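Local atomic coordinates of annexin (Schistosoma mansoni, PDB entry 4MDU), a protein that binds acidic phospholipid membranes in a calcium-dependent manner, aggregates liposomes when calcium is present and may support the structural integrity of the schistosome tegument. Residues G96-V101 / R352-V357; Y111-S116 / L316-E321; Y310-L315 / D345-D350. All blocks are in the same frame, centred on the assembly; numbering follows the deposited sequence.

Contact 1. Residues G96-V101 / R352-V357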
loop_
_atom_site.group_PDB
_atom_site.type_symbol
_atom_site.label_atom_id
_atom_site.label_comp_id
_atom_site.label_asym_id
_atom_site.label_seq_id
_atom_site.Cartn_x
_atom_site.Cartn_y
_atom_site.Cartn_z
ATOM N N GLY B 96 -15.022 -12.244 -23.785
ATOM C CA GLY B 96 -15.188 -11.356 -22.652
ATOM C C GLY B 96 -14.634 -11.890 -21.349
ATOM O O GLY B 96 -13.607 -12.572 -21.325
ATOM N N ASP B 97 -15.324 -11.571 -20.260
ATOM C CA ASP B 97 -14.913 -11.976 -18.924
ATOM C C ASP B 97 -14.932 -13.490 -18.758
ATOM O O ASP B 97 -14.119 -14.057 -18.032
ATOM C CB ASP B 97 -15.817 -11.332 -17.878
ATOM C CG ASP B 97 -15.666 -9.835 -17.845
ATOM O OD1 ASP B 97 -16.510 -9.157 -17.218
ATOM O OD2 ASP B 97 -14.693 -9.344 -18.461
ATOM N N PHE B 98 -15.864 -14.140 -19.433
ATOM C CA PHE B 98 -15.955 -15.575 -19.343
ATOM C C PHE B 98 -14.669 -16.182 -19.887
ATOM O O PHE B 98 -14.052 -17.023 -19.238
ATOM C CB PHE B 98 -17.146 -16.079 -20.134
ATOM C CG PHE B 98 -17.429 -17.530 -19.929
ATOM C CD1 PHE B 98 -17.141 -18.138 -18.721
ATOM C CD2 PHE B 98 -17.995 -18.287 -20.942
ATOM C CE1 PHE B 98 -17.397 -19.474 -18.532
ATOM C CE2 PHE B 98 -18.259 -19.628 -20.758
ATOM C CZ PHE B 98 -17.960 -20.223 -19.553
ATOM N N ARG B 99 -14.261 -15.748 -21.075
ATOM C CA ARG B 99 -13.004 -16.223 -21.659
ATOM C C ARG B 99 -11.814 -15.957 -20.724
ATOM O O ARG B 99 -10.970 -16.827 -20.524
ATOM C CB ARG B 99 -12.769 -15.596 -23.034
ATOM C CG ARG B 99 -11.548 -16.129 -23.755
ATOM C CD ARG B 99 -11.659 -15.929 -25.263
ATOM N NE ARG B 99 -11.462 -14.537 -25.669
ATOM C CZ ARG B 99 -11.453 -14.120 -26.935
ATOM N NH1 ARG B 99 -11.643 -14.981 -27.926
ATOM N NH2 ARG B 99 -11.261 -12.838 -27.211
ATOM N N LYS B 100 -11.759 -14.760 -20.151
ATOM C CA LYS B 100 -10.710 -14.416 -19.200
ATOM C C LYS B 100 -10.615 -15.461 -18.088
ATOM O O LYS B 100 -9.561 -16.043 -17.847
ATOM C CB LYS B 100 -10.978 -13.048 -18.575
ATOM C CG LYS B 100 -10.220 -11.901 -19.185
ATOM C CD LYS B 100 -11.035 -11.199 -20.248
ATOM C CE LYS B 100 -10.279 -9.993 -20.789
ATOM N NZ LYS B 100 -9.814 -9.117 -19.673
ATOM N N VAL B 101 -11.724 -15.709 -17.410
ATOM C CA VAL B 101 -11.659 -16.577 -16.255
ATOM C C VAL B 101 -11.356 -18.007 -16.705
ATOM O O VAL B 101 -10.645 -18.754 -16.021
ATOM C CB VAL B 101 -12.940 -16.482 -15.384
ATOM C CG1 VAL B 101 -14.134 -17.072 -16.109
ATOM C CG2 VAL B 101 -12.716 -17.178 -14.042
ATOM N N ARG B 352 -19.132 -14.410 -13.267
ATOM C CA ARG B 352 -19.742 -14.534 -11.940
ATOM C C ARG B 352 -20.109 -15.989 -11.656
ATOM O O ARG B 352 -19.802 -16.541 -10.591
ATOM C CB ARG B 352 -21.001 -13.658 -11.843
ATOM C CG ARG B 352 -21.978 -14.084 -10.742
ATOM C CD ARG B 352 -22.873 -12.937 -10.316
ATOM N NE ARG B 352 -23.795 -12.541 -11.374
ATOM C CZ ARG B 352 -24.606 -11.490 -11.297
ATOM N NH1 ARG B 352 -24.617 -10.745 -10.192
ATOM N NH2 ARG B 352 -25.413 -11.195 -12.315
ATOM N N ARG B 353 -20.759 -16.607 -12.631
ATOM C CA ARG B 353 -21.235 -17.971 -12.486
ATOM C C ARG B 353 -20.056 -18.911 -12.251
ATOM O O ARG B 353 -20.108 -19.789 -11.387
ATOM C CB ARG B 353 -22.013 -18.380 -13.734
ATOM C CG ARG B 353 -22.768 -19.691 -13.613
ATOM C CD ARG B 353 -24.038 -19.550 -12.755
ATOM N NE ARG B 353 -23.983 -20.558 -11.717
ATOM C CZ ARG B 353 -24.008 -20.324 -10.412
ATOM N NH1 ARG B 353 -24.162 -19.099 -9.923
ATOM N NH2 ARG B 353 -23.930 -21.353 -9.591
ATOM N N THR B 354 -18.988 -18.715 -13.013
ATOM C CA THR B 354 -17.781 -19.517 -12.832
ATOM C C THR B 354 -17.236 -19.380 -11.413
ATOM O O THR B 354 -16.934 -20.373 -10.771
ATOM C CB THR B 354 -16.679 -19.137 -13.831
ATOM O OG1 THR B 354 -17.161 -19.284 -15.176
ATOM C CG2 THR B 354 -15.458 -20.043 -13.624
ATOM N N LEU B 355 -17.124 -18.150 -10.918
ATOM C CA LEU B 355 -16.619 -17.933 -9.562
ATOM C C LEU B 355 -17.501 -18.622 -8.524
ATOM O O LEU B 355 -16.994 -19.207 -7.560
ATOM C CB LEU B 355 -16.522 -16.442 -9.247
ATOM C CG LEU B 355 -15.640 -15.588 -10.167
ATOM C CD1 LEU B 355 -15.533 -14.188 -9.613
ATOM C CD2 LEU B 355 -14.237 -16.199 -10.333
ATOM N N CYS B 356 -18.819 -18.547 -8.715
ATOM C CA CYS B 356 -19.757 -19.154 -7.766
ATOM C C CYS B 356 -19.583 -20.668 -7.718
ATOM O O CYS B 356 -19.685 -21.282 -6.657
ATOM C CB CYS B 356 -21.214 -18.777 -8.121
ATOM S SG CYS B 356 -21.526 -17.015 -7.820
ATOM N N VAL B 357 -19.316 -21.269 -8.870
ATOM C CA VAL B 357 -19.184 -22.712 -8.944
ATOM C C VAL B 357 -17.889 -23.163 -8.255
ATOM O O VAL B 357 -17.868 -24.173 -7.577
ATOM C CB VAL B 357 -19.238 -23.184 -10.392
ATOM C CG1 VAL B 357 -18.791 -24.650 -10.526
ATOM C CG2 VAL B 357 -20.644 -23.002 -10.916
#
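V101 and T354 meet tip to tip, at the pair of residues whose CA atoms lie nearest across the segments, with the methyl V101 CG2 4.0 Å from T354 CG2. Both branches of the valine are engaged: V101 CG1 comes 4.0 Å from T354 CB, while V101 CG2 also reaches L355 CD2 at 4.1 Å, the leucine passing at a slant. M313 of helix 311-320 touches both V101 and L355 and continues this apolar patch.

The aromatic contact is of another kind. With its CG anti to the backbone N (chi1 -171°), F98 swings its ring forward, and the ring edge meets the threonine hydroxyl near the ring plane, F98 CE1 lying 3.4 Å from T354 OG1. That hydroxyl is hydrogen-bonded to the D350 carbonyl one turn back, within its own helix. I60 of helix 56-63 touches both F98 and T354.

The segment axes approach to 9.9 Å at 37°, joining annexin repeats 1 and 4. With its hydroxyl thus satisfied, T354 can lie in a buried, largely apolar seam, methyl against V101 and oxygen at the F98 ring edge. The segments meet by van der Waals packing, while a hydrogen bond between the D97 carboxylate and T307 adds a polar link between the repeats.

Contact 2. Residues Y111-S116 / L316-E321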
loop_
_atom_site.group_PDB
_atom_site.type_symbol
_atom_site.label_atom_id
_atom_site.label_comp_id
_atom_site.label_asym_id
_atom_site.label_seq_id
_atom_site.Cartn_x
_atom_site.Cartn_y
_atom_site.Cartn_z
ATOM N N TYR B 111 1.960 -21.650 -14.202
ATOM C CA TYR B 111 2.026 -20.702 -15.326
ATOM C C TYR B 111 1.085 -19.522 -15.065
ATOM O O TYR B 111 1.402 -18.334 -15.289
ATOM C CB TYR B 111 1.630 -21.399 -16.624
ATOM C CG TYR B 111 1.891 -20.568 -17.859
ATOM C CD1 TYR B 111 0.904 -19.759 -18.407
ATOM C CD2 TYR B 111 3.131 -20.592 -18.480
ATOM C CE1 TYR B 111 1.146 -19.000 -19.540
ATOM C CE2 TYR B 111 3.382 -19.833 -19.607
ATOM C CZ TYR B 111 2.387 -19.039 -20.133
ATOM O OH TYR B 111 2.653 -18.297 -21.261
ATOM N N MET B 112 -0.094 -19.853 -14.576
ATOM C CA MET B 112 -1.056 -18.808 -14.248
ATOM C C MET B 112 -0.455 -17.816 -13.252
ATOM O O MET B 112 -0.555 -16.605 -13.428
ATOM C CB MET B 112 -2.352 -19.420 -13.717
ATOM C CG MET B 112 -3.459 -18.400 -13.550
ATOM S SD MET B 112 -3.535 -17.969 -11.826
ATOM C CE MET B 112 -4.638 -19.263 -11.344
ATOM N N LEU B 113 0.209 -18.321 -12.220
ATOM C CA LEU B 113 0.790 -17.413 -11.244
ATOM C C LEU B 113 1.924 -16.626 -11.886
ATOM O O LEU B 113 2.079 -15.420 -11.646
ATOM C CB LEU B 113 1.236 -18.152 -9.980
ATOM C CG LEU B 113 0.070 -18.757 -9.201
ATOM C CD1 LEU B 113 0.604 -19.535 -8.007
ATOM C CD2 LEU B 113 -0.917 -17.674 -8.765
ATOM N N ALA B 114 2.712 -17.285 -12.723
ATOM C CA ALA B 114 3.855 -16.590 -13.328
ATOM C C ALA B 114 3.382 -15.443 -14.240
ATOM O O ALA B 114 3.945 -14.360 -14.229
ATOM C CB ALA B 114 4.794 -17.569 -14.075
ATOM N N LYS B 115 2.332 -15.674 -15.013
ATOM C CA LYS B 115 1.808 -14.607 -15.854
ATOM C C LYS B 115 1.384 -13.381 -15.029
ATOM O O LYS B 115 1.733 -12.250 -15.361
ATOM C CB LYS B 115 0.659 -15.114 -16.720
ATOM C CG LYS B 115 0.916 -14.988 -18.224
ATOM C CD LYS B 115 -0.314 -15.398 -19.034
ATOM C CE LYS B 115 -0.081 -15.276 -20.529
ATOM N NZ LYS B 115 -1.302 -15.627 -21.318
ATOM N N SER B 116 0.652 -13.598 -13.947
ATOM C CA SER B 116 0.301 -12.487 -13.059
ATOM C C SER B 116 1.534 -11.803 -12.467
ATOM O O SER B 116 1.533 -10.589 -12.279
ATOM C CB SER B 116 -0.626 -12.938 -11.920
ATOM O OG SER B 116 -1.874 -13.378 -12.420
ATOM N N LEU B 316 -9.720 -17.213 -5.606
ATOM C CA LEU B 316 -10.751 -18.251 -5.655
ATOM C C LEU B 316 -10.248 -19.548 -6.305
ATOM O O LEU B 316 -10.406 -20.642 -5.755
ATOM C CB LEU B 316 -11.970 -17.719 -6.408
ATOM C CG LEU B 316 -13.121 -17.201 -5.532
ATOM C CD1 LEU B 316 -12.652 -16.884 -4.106
ATOM C CD2 LEU B 316 -13.823 -16.015 -6.179
ATOM N N ILE B 317 -9.667 -19.421 -7.490
ATOM C CA ILE B 317 -9.115 -20.568 -8.202
ATOM C C ILE B 317 -8.120 -21.329 -7.322
ATOM O O ILE B 317 -8.233 -22.546 -7.141
ATOM C CB ILE B 317 -8.423 -20.109 -9.513
ATOM C CG1 ILE B 317 -9.489 -19.535 -10.469
ATOM C CG2 ILE B 317 -7.622 -21.248 -10.160
ATOM C CD1 ILE B 317 -8.925 -18.818 -11.662
ATOM N N THR B 318 -7.175 -20.602 -6.741
ATOM C CA THR B 318 -6.106 -21.243 -5.981
ATOM C C THR B 318 -6.592 -21.799 -4.635
ATOM O O THR B 318 -6.272 -22.941 -4.281
ATOM C CB THR B 318 -4.869 -20.315 -5.784
ATOM O OG1 THR B 318 -5.291 -19.045 -5.264
ATOM C CG2 THR B 318 -4.171 -20.084 -7.109
ATOM N N ARG B 319 -7.361 -21.007 -3.891
ATOM C CA ARG B 319 -7.775 -21.437 -2.550
ATOM C C ARG B 319 -8.790 -22.564 -2.595
ATOM O O ARG B 319 -8.978 -23.297 -1.623
ATOM C CB ARG B 319 -8.326 -20.265 -1.755
ATOM C CG ARG B 319 -7.237 -19.306 -1.362
ATOM C CD ARG B 319 -6.282 -20.056 -0.437
ATOM N NE ARG B 319 -4.939 -19.939 -0.930
ATOM C CZ ARG B 319 -3.856 -20.415 -0.332
ATOM N NH1 ARG B 319 -3.917 -21.087 0.818
ATOM N NH2 ARG B 319 -2.698 -20.196 -0.910
ATOM N N SER B 320 -9.429 -22.704 -3.747
ATOM C CA SER B 320 -10.526 -23.644 -3.887
ATOM C C SER B 320 -10.105 -25.063 -3.527
ATOM O O SER B 320 -10.870 -25.808 -2.917
ATOM C CB SER B 320 -11.097 -23.591 -5.307
ATOM O OG SER B 320 -10.151 -24.007 -6.267
ATOM N N GLU B 321 -8.891 -25.441 -3.913
ATOM C CA GLU B 321 -8.448 -26.796 -3.653
ATOM C C GLU B 321 -7.608 -26.877 -2.384
ATOM O O GLU B 321 -7.044 -27.920 -2.091
ATOM C CB GLU B 321 -7.731 -27.424 -4.869
ATOM C CG GLU B 321 -6.562 -26.643 -5.440
ATOM C CD GLU B 321 -5.985 -27.302 -6.699
ATOM O OE1 GLU B 321 -6.542 -27.082 -7.801
ATOM O OE2 GLU B 321 -4.985 -28.051 -6.583
#
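M112 reaches across to I317 with the end of its side chain, and the closest approach of the two segments is methyl to methyl, M112 CE to I317 CG2 at 3.8 Å. This is the tight part of the contact. A chi1 of -172° first carries the methionine outward from its helix, and bends at both following torsions then bring the terminal methyl round against the branch methyl of the isoleucine. Q104 of helix 96-106 touches M112 and I317 alike, so a helix of repeat 1 closes this corner.

Toward T318 the packing opens out. M112 CE lies 4.3 Å from T318 CG2, and L113 CD2 stands 4.4 Å from the same methyl, so one threonine methyl faces two apolar side chains without pressing on either. T318 is partly exposed, and its hydroxyl turns back to its own helix, where the R314 carbonyl takes its hydrogen bond. Within the same segment S320 OG donates to I317 O at 2.6 Å, from above the carbonyl plane, a bond set back from M112.

The wide spacing agrees with this thin packing. The short axes come no nearer than 12.3 Å and run broadly antiparallel, at 144°, so the gap is bridged by side-chain ends. Helix 109-122 belongs to repeat 2 and helix 311-320 to repeat 4, and the centre of the contact lies about 6 Å from the centre of the chain. Such a sparse meeting of repeats 2 and 4 is consistent with the annexin core, in which repeats 1 and 4 form one module, repeats 2 and 3 another, and a central hydrophilic channel runs between the two.

Contact 3. Residues Y310-L315 / D345-D350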
loop_
_atom_site.group_PDB
_atom_site.type_symbol
_atom_site.label_atom_id
_atom_site.label_comp_id
_atom_site.label_asym_id
_atom_site.label_seq_id
_atom_site.Cartn_x
_atom_site.Cartn_y
_atom_site.Cartn_z
ATOM N N TYR B 310 -7.178 -9.216 -11.463
ATOM C CA TYR B 310 -7.249 -10.672 -11.479
ATOM C C TYR B 310 -7.247 -11.301 -10.107
ATOM O O TYR B 310 -7.406 -12.517 -9.992
ATOM C CB TYR B 310 -6.100 -11.243 -12.300
ATOM C CG TYR B 310 -6.403 -11.320 -13.766
ATOM C CD1 TYR B 310 -6.499 -12.545 -14.401
ATOM C CD2 TYR B 310 -6.609 -10.172 -14.512
ATOM C CE1 TYR B 310 -6.778 -12.631 -15.751
ATOM C CE2 TYR B 310 -6.898 -10.245 -15.864
ATOM C CZ TYR B 310 -6.977 -11.480 -16.480
ATOM O OH TYR B 310 -7.256 -11.576 -17.827
ATOM N N ALA B 311 -7.101 -10.476 -9.069
ATOM C CA ALA B 311 -6.930 -10.983 -7.707
ATOM C C ALA B 311 -8.079 -11.869 -7.229
ATOM O O ALA B 311 -7.852 -12.955 -6.683
ATOM C CB ALA B 311 -6.669 -9.828 -6.715
ATOM N N LEU B 312 -9.310 -11.414 -7.455
ATOM C CA LEU B 312 -10.481 -12.150 -6.997
ATOM C C LEU B 312 -10.522 -13.547 -7.562
ATOM O O LEU B 312 -10.691 -14.525 -6.821
ATOM C CB LEU B 312 -11.778 -11.415 -7.366
ATOM C CG LEU B 312 -13.057 -12.179 -7.015
ATOM C CD1 LEU B 312 -13.151 -12.487 -5.523
ATOM C CD2 LEU B 312 -14.295 -11.373 -7.464
ATOM N N MET B 313 -10.385 -13.650 -8.881
ATOM C CA MET B 313 -10.419 -14.964 -9.518
ATOM C C MET B 313 -9.143 -15.787 -9.202
ATOM O O MET B 313 -9.225 -17.001 -9.028
ATOM C CB MET B 313 -10.720 -14.863 -11.037
ATOM C CG MET B 313 -9.598 -14.329 -11.920
ATOM S SD MET B 313 -9.991 -14.334 -13.700
ATOM C CE MET B 313 -10.477 -12.634 -13.910
ATOM N N ARG B 314 -7.982 -15.132 -9.102
ATOM C CA ARG B 314 -6.758 -15.861 -8.732
ATOM C C ARG B 314 -6.924 -16.518 -7.363
ATOM O O ARG B 314 -6.688 -17.717 -7.198
ATOM C CB ARG B 314 -5.536 -14.948 -8.732
ATOM C CG ARG B 314 -4.247 -15.666 -8.246
ATOM C CD ARG B 314 -2.982 -14.824 -8.470
ATOM N NE ARG B 314 -3.072 -13.512 -7.843
ATOM C CZ ARG B 314 -3.219 -12.368 -8.507
ATOM N NH1 ARG B 314 -3.256 -12.357 -9.836
ATOM N NH2 ARG B 314 -3.318 -11.228 -7.840
ATOM N N LEU B 315 -7.388 -15.740 -6.393
ATOM C CA LEU B 315 -7.569 -16.248 -5.041
ATOM C C LEU B 315 -8.564 -17.398 -4.977
ATOM O O LEU B 315 -8.276 -18.445 -4.385
ATOM C CB LEU B 315 -7.956 -15.121 -4.091
ATOM C CG LEU B 315 -6.771 -14.186 -3.831
ATOM C CD1 LEU B 315 -7.230 -12.949 -3.122
ATOM C CD2 LEU B 315 -5.614 -14.902 -3.048
ATOM N N ASP B 345 -22.357 -9.820 -5.975
ATOM C CA ASP B 345 -22.572 -8.377 -6.082
ATOM C C ASP B 345 -21.490 -7.640 -6.861
ATOM O O ASP B 345 -21.754 -6.587 -7.420
ATOM C CB ASP B 345 -22.764 -7.747 -4.709
ATOM C CG ASP B 345 -24.080 -8.153 -4.070
ATOM O OD1 ASP B 345 -24.908 -8.783 -4.767
ATOM O OD2 ASP B 345 -24.293 -7.841 -2.879
ATOM N N ASP B 346 -20.282 -8.194 -6.912
ATOM C CA ASP B 346 -19.158 -7.495 -7.527
ATOM C C ASP B 346 -18.931 -7.919 -8.973
ATOM O O ASP B 346 -18.229 -7.240 -9.714
ATOM C CB ASP B 346 -17.871 -7.728 -6.720
ATOM C CG ASP B 346 -16.697 -6.920 -7.253
ATOM O OD1 ASP B 346 -16.673 -5.704 -6.998
ATOM O OD2 ASP B 346 -15.803 -7.491 -7.927
ATOM N N THR B 347 -19.528 -9.038 -9.373
ATOM C CA THR B 347 -19.312 -9.582 -10.712
ATOM C C THR B 347 -20.634 -9.887 -11.428
ATOM O O THR B 347 -21.695 -9.822 -10.817
ATOM C CB THR B 347 -18.518 -10.889 -10.615
ATOM O OG1 THR B 347 -19.315 -11.864 -9.939
ATOM C CG2 THR B 347 -17.232 -10.661 -9.811
ATOM N N SER B 348 -20.576 -10.216 -12.718
ATOM C CA SER B 348 -21.727 -10.823 -13.385
ATOM C C SER B 348 -21.351 -11.678 -14.576
ATOM O O SER B 348 -20.175 -11.935 -14.835
ATOM C CB SER B 348 -22.782 -9.785 -13.783
ATOM O OG SER B 348 -22.234 -8.794 -14.610
ATOM N N GLY B 349 -22.368 -12.147 -15.280
ATOM C CA GLY B 349 -22.172 -12.954 -16.463
ATOM C C GLY B 349 -21.689 -14.347 -16.119
ATOM O O GLY B 349 -21.780 -14.780 -14.978
ATOM N N ASP B 350 -21.184 -15.049 -17.128
ATOM C CA ASP B 350 -20.670 -16.393 -16.971
ATOM C C ASP B 350 -19.416 -16.426 -16.087
ATOM O O ASP B 350 -19.043 -17.455 -15.539
ATOM C CB ASP B 350 -20.395 -16.964 -18.357
ATOM C CG ASP B 350 -21.676 -17.233 -19.112
ATOM O OD1 ASP B 350 -22.668 -17.558 -18.438
ATOM O OD2 ASP B 350 -21.702 -17.122 -20.352
#
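The methyl L312 CD2 reaches two residues where helix 339-346 ends. Its nearest partner is the threonine methyl, L312 CD2 to T347 CG2 at 3.8 Å, the two side chains pointing at each other tip to tip. The same leucine methyl also lies 4.2 Å from D346 OD2, leucine and aspartate running alongside but with opposite headings. A single methyl therefore meets both neighbours, the methyl of one and a carboxylate oxygen of the other.

The second shell explains how these groups are placed. In L312 a chi1 of 175° extends the side chain away from its own backbone N, which sends its branch out of helix 311-320 toward the other segment; L298 and S301 of helix 290-301 and L355 of helix 349-358 pack around it. T347 is the residue at which the chain leaves helix 339-346. Its OG1 is hydrogen-bonded to the V343 carbonyl of that helix, which fixes the rotation of the side chain and leaves CG2 for the leucine. D346 is held at its other oxygen, OD1, by the backbone N-H of G304.

Through D346 the contact borders directly on calcium sites. D346 is a ligand of two calcium ions, one shared with M302, G304 and L305 and the other with G306. An acidic side chain some forty residues after a glycine-rich loop is the pattern of the annexin type II site, and in this calcium-free structure the G304 bond already ties the acid to that loop. The chemistry is thus divided: L312 offers an apolar surface to T347 and to one side of D346, while OD1 of D346 is bonded to the G304 N-H in the loop where calcium binds.

How the contacts relate
Contacts 1 and 3 are close neighbours, their centres about 7 Å apart, and share helix 349-358. L355 CD1 packs against L312 CD2 at 3.8 Å, so the seam between repeats 1 and 4 runs into the interior of repeat 4. Contact 2 lies about 13 Å from contact 3, centre to centre, and uses later turns of helix 311-320; L113 CD2 comes to 3.5 Å from R314 CD. The centres of contacts 1 and 2 are about 14 Å apart, and L355 CB packs on L316 CD2 at 4.1 Å. Contact 3 holds the calcium ligand D346; beside contact 1, the side chain of F98 lies about 4 Å from that of E56, a ligand of another calcium ion.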